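Local coordinates for putative cell adhesion protein (Bacteroides eggerthii, PDB 4GPV) that probably serves as a fimbrial (pilus) subunit of the FimA-like family and is thought to act in cell adhesion, at residues A[202-214]-A[219-231]. Residues are numbered along the deposited sequence; the frame is centred on the assembly and turned at random.
Sequences VTQNEFYTGFNQY and DSGVTTSTALSDA
The Phe207 ring meets Ser220 O at its edge, near the ring plane, and water 1 lies at the edge too, joining Asn205 O to Ser220 O; Val222 CG2 comes obliquely, 4.3 Å from Phe207 CD2. The Tyr208 and Thr223 side chains lie side by side, pointing the same way; Thr223 O and Ser225 CB are oblique to the ring, and Met117 touches the Tyr208 side chain. With CG beside the backbone N (chi1 -64°), the ring brings Tyr208 CD1 4.0 Å from Thr223 CB. Tyr208 CB meets Leu228 CD1 at 3.7 Å. On the face shared by Phe207, Val222, Thr209 and Thr224, Thr209 CG2 lies 3.5 Å from Val222 CG1; Tyr208 and Thr223 take the opposite face. Further along, the amide of Asn212 crosses Thr224 at about a right angle, ND2 lying 3.3 Å from Thr224 CG2, and water 3 carries that ND2 on to Asp219 OD1. Four backbone hydrogen bonds join the two segments: Phe207 N to Gly221 O, Thr223 N to Phe207 O, Thr209 N to Thr223 O, the most bent at 140°, and Ser225 N to Thr209 O at 2.8 Å. Beyond them, Gly210 CA packs 3.4 Å from Leu228 O. Ser225 OG takes Ala227 N in an ST turn and also bonds Asp121 O. Strand 207-209 pairs antiparallel with strand 176-193 on its other edge, making strand 222-224 a short parallel addition to a mixed sheet within the FimA-like C-terminal region.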
ATOM      1  N   VAL A 202     -10.389   2.929   2.094  1.00 19.71           N
ATOM      2  CA  VAL A 202      -9.667   4.157   1.703  1.00 19.46           C
ATOM      3  C   VAL A 202      -9.894   5.303   2.704  1.00 23.41           C
ATOM      4  O   VAL A 202      -9.485   6.430   2.431  1.00 23.55           O
ATOM      5  CB  VAL A 202     -10.017   4.598   0.248  1.00 22.50           C
ATOM      6  CG1 VAL A 202      -9.593   3.518  -0.756  1.00 21.96           C
ATOM      7  CG2 VAL A 202     -11.512   4.923   0.087  1.00 23.27           C
ATOM      8  N   THR A 203     -10.527   5.019   3.850  0.70 19.87           N
ATOM      9  CA  THR A 203     -10.758   6.070   4.842  0.70 20.32           C
ATOM     10  C   THR A 203      -9.625   6.054   5.852  0.70 24.06           C
ATOM     11  O   THR A 203      -9.373   5.013   6.460  0.70 24.94           O
ATOM     12  CB  THR A 203     -12.117   5.892   5.529  0.70 28.09           C
ATOM     13  OG1 THR A 203     -13.118   5.646   4.541  0.70 27.68           O
ATOM     14  CG2 THR A 203     -12.487   7.116   6.367  0.70 26.78           C
ATOM     15  N   GLN A 204      -8.975   7.211   6.063  1.00 21.37           N
ATOM     16  CA  GLN A 204      -7.854   7.323   6.998  1.00 20.62           C
ATOM     17  C   GLN A 204      -7.994   8.542   7.848  1.00 25.45           C
ATOM     18  O   GLN A 204      -8.408   9.575   7.343  1.00 27.02           O
ATOM     19  CB  GLN A 204      -6.519   7.419   6.217  1.00 19.38           C
ATOM     20  CG  GLN A 204      -6.231   6.217   5.297  1.00 19.87           C
ATOM     21  CD  GLN A 204      -5.779   4.953   5.998  1.00 22.44           C
ATOM     22  OE1 GLN A 204      -5.593   4.886   7.218  1.00 21.47           O
ATOM     23  NE2 GLN A 204      -5.629   3.899   5.243  1.00 18.84           N
ATOM     24  N   ASN A 205      -7.577   8.454   9.118  1.00 22.43           N
ATOM     25  CA  ASN A 205      -7.521   9.618   9.983  1.00 23.59           C
ATOM     26  C   ASN A 205      -6.185   9.621  10.748  1.00 26.88           C
ATOM     27  O   ASN A 205      -5.943  10.509  11.558  1.00 26.94           O
ATOM     28  CB  ASN A 205      -8.756   9.706  10.912  1.00 27.57           C
ATOM     29  CG  ASN A 205      -8.944   8.601  11.912  1.00 48.16           C
ATOM     30  OD1 ASN A 205      -8.155   7.658  12.035  1.00 41.13           O
ATOM     31  ND2 ASN A 205     -10.022   8.719  12.676  1.00 46.95           N
ATOM     32  N   GLU A 206      -5.314   8.631  10.457  1.00 23.24           N
ATOM     33  CA  GLU A 206      -3.959   8.475  10.978  1.00 21.94           C
ATOM     34  C   GLU A 206      -3.019   8.152   9.828  1.00 21.72           C
ATOM     35  O   GLU A 206      -3.390   7.455   8.895  1.00 19.91           O
ATOM     36  CB  GLU A 206      -3.849   7.409  12.071  1.00 23.63           C
ATOM     37  CG  GLU A 206      -4.508   7.798  13.376  1.00 29.56           C
ATOM     38  CD  GLU A 206      -4.328   6.706  14.414  1.00 52.61           C
ATOM     39  OE1 GLU A 206      -4.903   5.608  14.233  1.00 45.00           O
ATOM     40  OE2 GLU A 206      -3.540   6.916  15.362  1.00 50.43           O
ATOM     41  N   PHE A 207      -1.814   8.683   9.897  1.00 20.00           N
ATOM     42  CA  PHE A 207      -0.864   8.576   8.795  1.00 19.00           C
ATOM     43  C   PHE A 207       0.562   8.390   9.259  1.00 22.40           C
ATOM     44  O   PHE A 207       0.922   8.818  10.352  1.00 23.92           O
ATOM     45  CB  PHE A 207      -0.888   9.921   8.005  1.00 20.44           C
ATOM     46  CG  PHE A 207      -2.260  10.349   7.538  1.00 21.91           C
ATOM     47  CD1 PHE A 207      -2.796   9.834   6.368  1.00 21.67           C
ATOM     48  CD2 PHE A 207      -3.090  11.104   8.364  1.00 24.32           C
ATOM     49  CE1 PHE A 207      -4.107  10.128   5.993  1.00 23.69           C
ATOM     50  CE2 PHE A 207      -4.407  11.389   7.989  1.00 27.47           C
ATOM     51  CZ  PHE A 207      -4.890  10.924   6.788  1.00 24.08           C
ATOM     52  N   TYR A 208       1.405   7.942   8.337  1.00 18.66           N
ATOM     53  CA  TYR A 208       2.851   7.986   8.514  1.00 18.75           C
ATOM     54  C   TYR A 208       3.398   9.010   7.516  1.00 22.31           C
ATOM     55  O   TYR A 208       2.794   9.195   6.452  1.00 21.37           O
ATOM     56  CB  TYR A 208       3.495   6.621   8.266  1.00 17.68           C
ATOM     57  CG  TYR A 208       3.062   5.563   9.252  1.00 19.41           C
ATOM     58  CD1 TYR A 208       3.641   5.487  10.521  1.00 22.47           C
ATOM     59  CD2 TYR A 208       2.108   4.616   8.906  1.00 20.00           C
ATOM     60  CE1 TYR A 208       3.269   4.485  11.422  1.00 23.88           C
ATOM     61  CE2 TYR A 208       1.690   3.647   9.813  1.00 20.99           C
ATOM     62  CZ  TYR A 208       2.275   3.584  11.066  1.00 27.11           C
ATOM     63  OH  TYR A 208       1.912   2.554  11.893  1.00 31.28           O
ATOM     64  N   THR A 209       4.555   9.613   7.792  1.00 19.21           N
ATOM     65  CA  THR A 209       5.117  10.554   6.839  1.00 19.69           C
ATOM     66  C   THR A 209       6.667  10.419   6.825  1.00 23.08           C
ATOM     67  O   THR A 209       7.297  10.162   7.862  1.00 22.56           O
ATOM     68  CB  THR A 209       4.598  11.997   7.103  1.00 22.83           C
ATOM     69  OG1 THR A 209       4.768  12.756   5.919  1.00 24.38           O
ATOM     70  CG2 THR A 209       5.313  12.694   8.251  1.00 20.38           C
ATOM     71  N   GLY A 210       7.246  10.529   5.645  1.00 19.64           N
ATOM     72  CA  GLY A 210       8.698  10.397   5.495  1.00 19.05           C
ATOM     73  C   GLY A 210       9.505  11.623   5.848  1.00 23.36           C
ATOM     74  O   GLY A 210      10.723  11.540   6.048  1.00 22.92           O
ATOM     75  N   PHE A 211       8.844  12.797   5.907  1.00 20.70           N
ATOM     76  CA  PHE A 211       9.513  14.055   6.210  1.00 20.95           C
ATOM     77  C   PHE A 211       8.485  15.036   6.732  1.00 25.51           C
ATOM     78  O   PHE A 211       7.425  15.155   6.133  1.00 25.91           O
ATOM     79  CB  PHE A 211      10.191  14.609   4.918  1.00 21.58           C
ATOM     80  CG  PHE A 211      11.046  15.832   5.135  1.00 23.47           C
ATOM     81  CD1 PHE A 211      12.358  15.715   5.595  1.00 26.16           C
ATOM     82  CD2 PHE A 211      10.527  17.105   4.941  1.00 24.29           C
ATOM     83  CE1 PHE A 211      13.149  16.851   5.801  1.00 28.45           C
ATOM     84  CE2 PHE A 211      11.313  18.244   5.165  1.00 27.85           C
ATOM     85  CZ  PHE A 211      12.622  18.107   5.590  1.00 27.75           C
ATOM     86  N   ASN A 212       8.794  15.785   7.806  1.00 23.24           N
ATOM     87  CA  ASN A 212       7.806  16.746   8.300  1.00 22.59           C
ATOM     88  C   ASN A 212       8.449  18.064   8.741  1.00 26.37           C
ATOM     89  O   ASN A 212       7.794  18.835   9.444  1.00 25.91           O
ATOM     90  CB  ASN A 212       7.017  16.130   9.472  1.00 22.58           C
ATOM     91  CG  ASN A 212       7.809  15.922  10.754  1.00 34.36           C
ATOM     92  OD1 ASN A 212       9.031  16.077  10.815  1.00 29.16           O
ATOM     93  ND2 ASN A 212       7.120  15.596  11.831  1.00 29.94           N
ATOM     94  N   GLN A 213       9.723  18.306   8.369  1.00 23.96           N
ATOM     95  CA  GLN A 213      10.463  19.515   8.796  1.00 25.62           C
ATOM     96  C   GLN A 213      10.330  20.638   7.755  1.00 29.39           C
ATOM     97  O   GLN A 213      11.308  21.094   7.150  1.00 31.46           O
ATOM     98  CB  GLN A 213      11.919  19.162   9.129  1.00 27.36           C
ATOM     99  CG  GLN A 213      12.021  18.327  10.432  1.00 33.64           C
ATOM    100  CD  GLN A 213      13.425  17.840  10.723  1.00 62.19           C
ATOM    101  OE1 GLN A 213      14.361  18.620  10.917  1.00 60.02           O
ATOM    102  NE2 GLN A 213      13.608  16.531  10.755  1.00 63.37           N
ATOM    103  N   TYR A 214       9.080  21.048   7.522  1.00 26.14           N
ATOM    104  CA  TYR A 214       8.692  22.135   6.622  1.00 26.00           C
ATOM    105  C   TYR A 214       7.569  22.905   7.310  1.00 31.15           C
ATOM    106  O   TYR A 214       6.833  22.322   8.114  1.00 30.80           O
ATOM    107  CB  TYR A 214       8.317  21.655   5.199  1.00 24.92           C
ATOM    108  CG  TYR A 214       7.188  20.652   5.102  1.00 25.22           C
ATOM    109  CD1 TYR A 214       7.439  19.278   5.165  1.00 24.19           C
ATOM    110  CD2 TYR A 214       5.875  21.066   4.885  1.00 25.25           C
ATOM    111  CE1 TYR A 214       6.390  18.344   5.096  1.00 24.53           C
ATOM    112  CE2 TYR A 214       4.820  20.145   4.835  1.00 24.96           C
ATOM    113  CZ  TYR A 214       5.085  18.784   4.921  1.00 25.15           C
ATOM    114  OH  TYR A 214       4.047  17.881   4.849  1.00 22.08           O
ATOM    115  N   ASP A 219      -0.220  17.737  10.928  1.00 32.60           N
ATOM    116  CA  ASP A 219       0.326  16.883  11.983  1.00 34.74           C
ATOM    117  C   ASP A 219      -0.731  16.104  12.800  1.00 39.38           C
ATOM    118  O   ASP A 219      -0.351  15.309  13.673  1.00 41.37           O
ATOM    119  CB  ASP A 219       1.199  17.752  12.922  1.00 39.12           C
ATOM    120  CG  ASP A 219       2.066  16.960  13.885  1.00 56.58           C
ATOM    121  OD1 ASP A 219       2.591  15.894  13.477  1.00 55.69           O
ATOM    122  OD2 ASP A 219       2.164  17.366  15.064  1.00 67.27           O
ATOM    123  N   SER A 220      -2.020  16.238  12.470  1.00 33.37           N
ATOM    124  CA  SER A 220      -3.066  15.538  13.212  1.00 32.99           C
ATOM    125  C   SER A 220      -3.007  14.028  12.948  1.00 32.95           C
ATOM    126  O   SER A 220      -3.272  13.596  11.829  1.00 31.73           O
ATOM    127  CB  SER A 220      -4.442  16.095  12.854  1.00 38.55           C
ATOM    128  OG  SER A 220      -4.470  17.499  13.046  1.00 50.07           O
ATOM    129  N   GLY A 221      -2.639  13.262  13.982  1.00 28.67           N
ATOM    130  CA  GLY A 221      -2.527  11.807  13.900  1.00 27.51           C
ATOM    131  C   GLY A 221      -1.443  11.355  12.939  1.00 27.38           C
ATOM    132  O   GLY A 221      -1.575  10.325  12.273  1.00 26.48           O
ATOM    133  N   VAL A 222      -0.339  12.121  12.871  1.00 25.20           N
ATOM    134  CA  VAL A 222       0.772  11.824  11.955  1.00 24.22           C
ATOM    135  C   VAL A 222       1.990  11.337  12.743  1.00 27.52           C
ATOM    136  O   VAL A 222       2.375  11.960  13.730  1.00 28.73           O
ATOM    137  CB  VAL A 222       1.124  13.045  11.066  1.00 26.60           C
ATOM    138  CG1 VAL A 222       2.324  12.762  10.161  1.00 25.95           C
ATOM    139  CG2 VAL A 222      -0.079  13.486  10.226  1.00 26.22           C
ATOM    140  N   THR A 223       2.623  10.256  12.260  1.00 25.10           N
ATOM    141  CA  THR A 223       3.847   9.688  12.827  1.00 24.77           C
ATOM    142  C   THR A 223       4.933   9.668  11.755  1.00 26.40           C
ATOM    143  O   THR A 223       4.657   9.273  10.618  1.00 24.80           O
ATOM    144  CB  THR A 223       3.570   8.272  13.384  1.00 32.65           C
ATOM    145  OG1 THR A 223       2.562   8.379  14.398  1.00 33.23           O
ATOM    146  CG2 THR A 223       4.825   7.616  13.992  1.00 33.63           C
ATOM    147  N   THR A 224       6.167  10.079  12.092  1.00 23.59           N
ATOM    148  CA  THR A 224       7.250  10.018  11.102  1.00 23.68           C
ATOM    149  C   THR A 224       7.731   8.568  10.966  1.00 26.07           C
ATOM    150  O   THR A 224       7.698   7.791  11.932  1.00 25.84           O
ATOM    151  CB  THR A 224       8.422  10.944  11.444  1.00 34.70           C
ATOM    152  OG1 THR A 224       9.010  10.551  12.690  1.00 33.31           O
ATOM    153  CG2 THR A 224       8.022  12.399  11.454  1.00 31.57           C
ATOM    154  N   SER A 225       8.142   8.218   9.753  1.00 22.28           N
ATOM    155  CA  SER A 225       8.675   6.900   9.436  1.00 21.02           C
ATOM    156  C   SER A 225       9.840   7.044   8.489  1.00 22.58           C
ATOM    157  O   SER A 225       9.674   7.555   7.372  1.00 20.47           O
ATOM    158  CB  SER A 225       7.610   6.009   8.805  1.00 20.98           C
ATOM    159  OG  SER A 225       8.231   4.784   8.457  1.00 24.15           O
ATOM    160  N   THR A 226      11.007   6.502   8.885  1.00 21.29           N
ATOM    161  CA  THR A 226      12.179   6.541   8.004  1.00 19.70           C
ATOM    162  C   THR A 226      11.980   5.608   6.811  1.00 22.84           C
ATOM    163  O   THR A 226      12.660   5.788   5.811  1.00 24.50           O
ATOM    164  CB  THR A 226      13.467   6.183   8.759  1.00 28.05           C
ATOM    165  OG1 THR A 226      13.314   4.876   9.289  1.00 27.43           O
ATOM    166  CG2 THR A 226      13.819   7.183   9.848  1.00 28.60           C
ATOM    167  N   ALA A 227      11.049   4.654   6.883  1.00 20.00           N
ATOM    168  CA  ALA A 227      10.771   3.760   5.745  1.00 20.12           C
ATOM    169  C   ALA A 227      10.154   4.530   4.570  1.00 22.82           C
ATOM    170  O   ALA A 227      10.053   3.988   3.470  1.00 22.89           O
ATOM    171  CB  ALA A 227       9.826   2.656   6.172  1.00 21.70           C
ATOM    172  N   LEU A 228       9.695   5.767   4.816  1.00 18.61           N
ATOM    173  CA  LEU A 228       9.036   6.575   3.770  1.00 16.57           C
ATOM    174  C   LEU A 228       9.962   7.673   3.219  1.00 18.86           C
ATOM    175  O   LEU A 228       9.505   8.656   2.641  1.00 17.00           O
ATOM    176  CB  LEU A 228       7.718   7.153   4.274  1.00 17.79           C
ATOM    177  CG  LEU A 228       6.660   6.130   4.661  1.00 19.75           C
ATOM    178  CD1 LEU A 228       5.420   6.812   5.169  1.00 20.48           C
ATOM    179  CD2 LEU A 228       6.371   5.112   3.515  1.00 20.24           C
ATOM    180  N   SER A 229      11.277   7.453   3.330  1.00 18.31           N
ATOM    181  CA  SER A 229      12.276   8.359   2.778  1.00 17.01           C
ATOM    182  C   SER A 229      13.405   7.532   2.187  1.00 24.17           C
ATOM    183  O   SER A 229      14.064   6.813   2.922  1.00 25.65           O
ATOM    184  CB  SER A 229      12.794   9.313   3.859  1.00 20.71           C
ATOM    185  OG  SER A 229      13.761  10.200   3.320  1.00 24.87           O
ATOM    186  N   ASP A 230      13.646   7.639   0.873  1.00 20.19           N
ATOM    187  CA  ASP A 230      14.741   6.934   0.197  1.00 21.04           C
ATOM    188  C   ASP A 230      15.762   7.954  -0.266  1.00 24.18           C
ATOM    189  O   ASP A 230      15.434   8.799  -1.114  1.00 23.40           O
ATOM    190  CB  ASP A 230      14.212   6.103  -0.974  1.00 21.96           C
ATOM    191  CG  ASP A 230      13.491   4.841  -0.520  1.00 28.56           C
ATOM    192  OD1 ASP A 230      13.966   4.204   0.452  1.00 30.43           O
ATOM    193  OD2 ASP A 230      12.559   4.393  -1.240  1.00 26.82           O
ATOM    194  N   ALA A 231      16.979   7.888   0.300  1.00 21.13           N
ATOM    195  CA  ALA A 231      18.028   8.871  -0.009  1.00 22.80           C
ATOM    196  C   ALA A 231      18.423   8.890  -1.473  1.00 25.18           C
ATOM    197  O   ALA A 231      18.482   7.843  -2.138  1.00 24.85           O
ATOM    198  CB  ALA A 231      19.277   8.624   0.860  1.00 25.98           C
TER
HETATM  199  O   HOH W   1      -5.809  13.036  10.930  1.00 32.77           O
HETATM  200  O   HOH W   2       0.143   7.821  13.243  1.00 33.50           O
HETATM  201  O   HOH W   3       4.339  15.822  11.502  1.00 30.81           O